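Local coordinates for Phosphoglucomutase/phosphomannomutase family protein (Burkholderia thailandensis, PDB 3UW2), which probably acts as a phosphohexose mutase, moving a phosphoryl group between positions of a sugar phosphate in a metal-dependent active site, at residues V352-R357 / L365-R370. Residues are numbered along the deposited sequence; the frame is centred on the assembly and turned at random.
Sequences VFFKDR and LYTGAR
Arg370, on helix 364-375, reaches across to Phe354 and Asp356 where strand 352-354, the antiparallel outermost strand of the mixed four-stranded sheet in alpha/beta/alpha domain III of this member of the phosphohexose mutase family, runs out into a loop. Bends at chi2 and chi3 fold the arginine back, laying CG over the centre of the Phe354 ring, 3.9 Å from the centroid, while Phe354 CD1 sits over one face of the guanidinium. End-on, the guanidinium grips Asp356 with two nitrogens: NH1 donates to the backbone O at 3.0 Å, from above the carbonyl plane, and NH2 forms a salt bridge with OD2 at 2.9 Å. NH1 also gives a hydrogen bond to Tyr366 OH, one turn back on the helix, at 3.1 Å and nearly in the guanidinium plane. Asn297 ND2 hydrogen-bonds Asp356 OD1, and Arg296 NH2 shares OD2 in a second salt bridge, so both carboxylate oxygens are satisfied. On the guanidinium face opposite Phe354 lies that of Arg357, stacked with planes 25° apart. The like charges are probably offset by the acids around them: Asp356 for Arg370, and Asp188 and Glu373, which form salt bridges with Arg357 NE and NH2. Tyr366 turns its edge toward the Phe354 face in an offset edge-to-face pair, planes at 84°, and packs CE2 against Phe354 CB; Trp358 stacks on the tyrosine ring. Toward the start of the strand, Val352 CB meets Thr367 OG1, which also lies at the Phe354 ring edge and is hydrogen-bonded to O of Asp363, the residue just before the helix. The threonine side chain is about 8 Å from that of zinc ligand Asp268. At the loop end, Arg357 O accepts a hydrogen bond from Arg184 NH2.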
loop_
_atom_site.group_PDB
_atom_site.type_symbol
_atom_site.label_atom_id
_atom_site.label_comp_id
_atom_site.label_asym_id
_atom_site.label_seq_id
_atom_site.Cartn_x
_atom_site.Cartn_y
_atom_site.Cartn_z
ATOM N N VAL A 352 -4.318 3.386 -0.050
ATOM C CA VAL A 352 -5.648 3.938 0.155
ATOM C C VAL A 352 -6.611 3.002 -0.567
ATOM O O VAL A 352 -6.384 2.650 -1.757
ATOM C CB VAL A 352 -5.744 5.402 -0.375
ATOM C CG1 VAL A 352 -7.133 6.002 -0.099
ATOM C CG2 VAL A 352 -4.715 6.301 0.315
ATOM N N PHE A 353 -7.667 2.577 0.135
ATOM C CA PHE A 353 -8.513 1.531 -0.404
ATOM C C PHE A 353 -9.916 2.104 -0.610
ATOM O O PHE A 353 -10.641 2.337 0.374
ATOM C CB PHE A 353 -8.605 0.350 0.577
ATOM C CG PHE A 353 -7.281 -0.219 1.048
ATOM C CD1 PHE A 353 -6.470 0.480 1.949
ATOM C CD2 PHE A 353 -6.900 -1.520 0.676
ATOM C CE1 PHE A 353 -5.277 -0.109 2.449
ATOM C CE2 PHE A 353 -5.717 -2.102 1.162
ATOM C CZ PHE A 353 -4.913 -1.392 2.049
ATOM N N PHE A 354 -10.333 2.281 -1.868
ATOM C CA PHE A 354 -11.719 2.698 -2.200
ATOM C C PHE A 354 -12.552 1.458 -2.516
ATOM O O PHE A 354 -12.225 0.758 -3.467
ATOM C CB PHE A 354 -11.756 3.598 -3.466
ATOM C CG PHE A 354 -11.134 4.962 -3.256
ATOM C CD1 PHE A 354 -11.918 6.030 -2.783
ATOM C CD2 PHE A 354 -9.729 5.151 -3.431
ATOM C CE1 PHE A 354 -11.336 7.296 -2.548
ATOM C CE2 PHE A 354 -9.180 6.416 -3.212
ATOM C CZ PHE A 354 -9.973 7.470 -2.771
ATOM N N LYS A 355 -13.604 1.215 -1.720
ATOM C CA LYS A 355 -14.638 0.296 -2.095
ATOM C C LYS A 355 -15.731 1.112 -2.753
ATOM O O LYS A 355 -16.233 0.725 -3.818
ATOM C CB LYS A 355 -15.172 -0.480 -0.887
ATOM C CG LYS A 355 -16.373 -1.381 -1.209
ATOM C CD LYS A 355 -16.038 -2.421 -2.275
ATOM C CE LYS A 355 -17.341 -3.124 -2.664
ATOM N NZ LYS A 355 -16.881 -4.521 -2.550
ATOM N N ASP A 356 -16.082 2.259 -2.175
ATOM C CA ASP A 356 -17.050 3.198 -2.862
ATOM C C ASP A 356 -16.667 3.428 -4.316
ATOM O O ASP A 356 -15.518 3.848 -4.583
ATOM C CB ASP A 356 -16.989 4.523 -2.096
ATOM C CG ASP A 356 -17.700 5.646 -2.811
ATOM O OD1 ASP A 356 -18.927 5.636 -2.717
ATOM O OD2 ASP A 356 -17.058 6.550 -3.378
ATOM N N ARG A 357 -17.549 3.061 -5.263
ATOM C CA ARG A 357 -17.373 3.295 -6.731
ATOM C C ARG A 357 -16.203 2.511 -7.308
ATOM O O ARG A 357 -15.751 2.771 -8.436
ATOM C CB ARG A 357 -17.147 4.795 -7.033
ATOM C CG ARG A 357 -18.367 5.648 -6.695
ATOM C CD ARG A 357 -18.052 7.155 -6.672
ATOM N NE ARG A 357 -17.480 7.647 -7.948
ATOM C CZ ARG A 357 -16.740 8.744 -8.026
ATOM N NH1 ARG A 357 -16.462 9.505 -6.917
ATOM N NH2 ARG A 357 -16.227 9.061 -9.184
ATOM N N LEU A 365 -2.864 4.702 -8.563
ATOM C CA LEU A 365 -3.272 5.402 -9.777
ATOM C C LEU A 365 -4.766 5.815 -9.659
ATOM O O LEU A 365 -5.135 6.912 -10.078
ATOM C CB LEU A 365 -3.145 4.493 -11.018
ATOM C CG LEU A 365 -1.727 4.359 -11.640
ATOM C CD1 LEU A 365 -0.746 3.600 -10.757
ATOM C CD2 LEU A 365 -1.882 3.606 -12.982
ATOM N N TYR A 366 -5.608 4.897 -9.168
ATOM C CA TYR A 366 -6.965 5.235 -8.845
ATOM C C TYR A 366 -7.057 6.294 -7.758
ATOM O O TYR A 366 -7.866 7.198 -7.869
ATOM C CB TYR A 366 -7.760 3.972 -8.427
ATOM C CG TYR A 366 -9.236 4.255 -8.342
ATOM C CD1 TYR A 366 -9.986 4.553 -9.507
ATOM C CD2 TYR A 366 -9.911 4.253 -7.106
ATOM C CE1 TYR A 366 -11.376 4.880 -9.433
ATOM C CE2 TYR A 366 -11.273 4.549 -7.023
ATOM C CZ TYR A 366 -12.004 4.804 -8.205
ATOM O OH TYR A 366 -13.342 5.083 -8.093
ATOM N N THR A 367 -6.240 6.192 -6.704
ATOM C CA THR A 367 -6.297 7.245 -5.648
ATOM C C THR A 367 -5.947 8.595 -6.311
ATOM O O THR A 367 -6.577 9.611 -6.011
ATOM C CB THR A 367 -5.277 6.897 -4.529
ATOM O OG1 THR A 367 -5.679 5.651 -3.942
ATOM C CG2 THR A 367 -5.152 8.009 -3.436
ATOM N N GLY A 368 -4.928 8.612 -7.184
ATOM C CA GLY A 368 -4.566 9.839 -7.881
ATOM C C GLY A 368 -5.774 10.423 -8.626
ATOM O O GLY A 368 -6.026 11.607 -8.573
ATOM N N ALA A 369 -6.511 9.574 -9.328
ATOM C CA ALA A 369 -7.653 10.019 -10.071
ATOM C C ALA A 369 -8.734 10.556 -9.123
ATOM O O ALA A 369 -9.361 11.590 -9.416
ATOM C CB ALA A 369 -8.181 8.862 -10.926
ATOM N N ARG A 370 -8.935 9.891 -7.975
ATOM C CA ARG A 370 -9.978 10.303 -7.075
ATOM C C ARG A 370 -9.561 11.640 -6.471
ATOM O O ARG A 370 -10.410 12.467 -6.190
ATOM C CB ARG A 370 -10.214 9.263 -5.964
ATOM C CG ARG A 370 -10.961 7.992 -6.453
ATOM C CD ARG A 370 -12.416 8.294 -6.810
ATOM N NE ARG A 370 -13.225 8.565 -5.576
ATOM C CZ ARG A 370 -13.996 7.672 -4.955
ATOM N NH1 ARG A 370 -14.191 6.418 -5.464
ATOM N NH2 ARG A 370 -14.660 8.051 -3.870
HETATM O O HOH W 1 -14.953 4.628 -9.986
#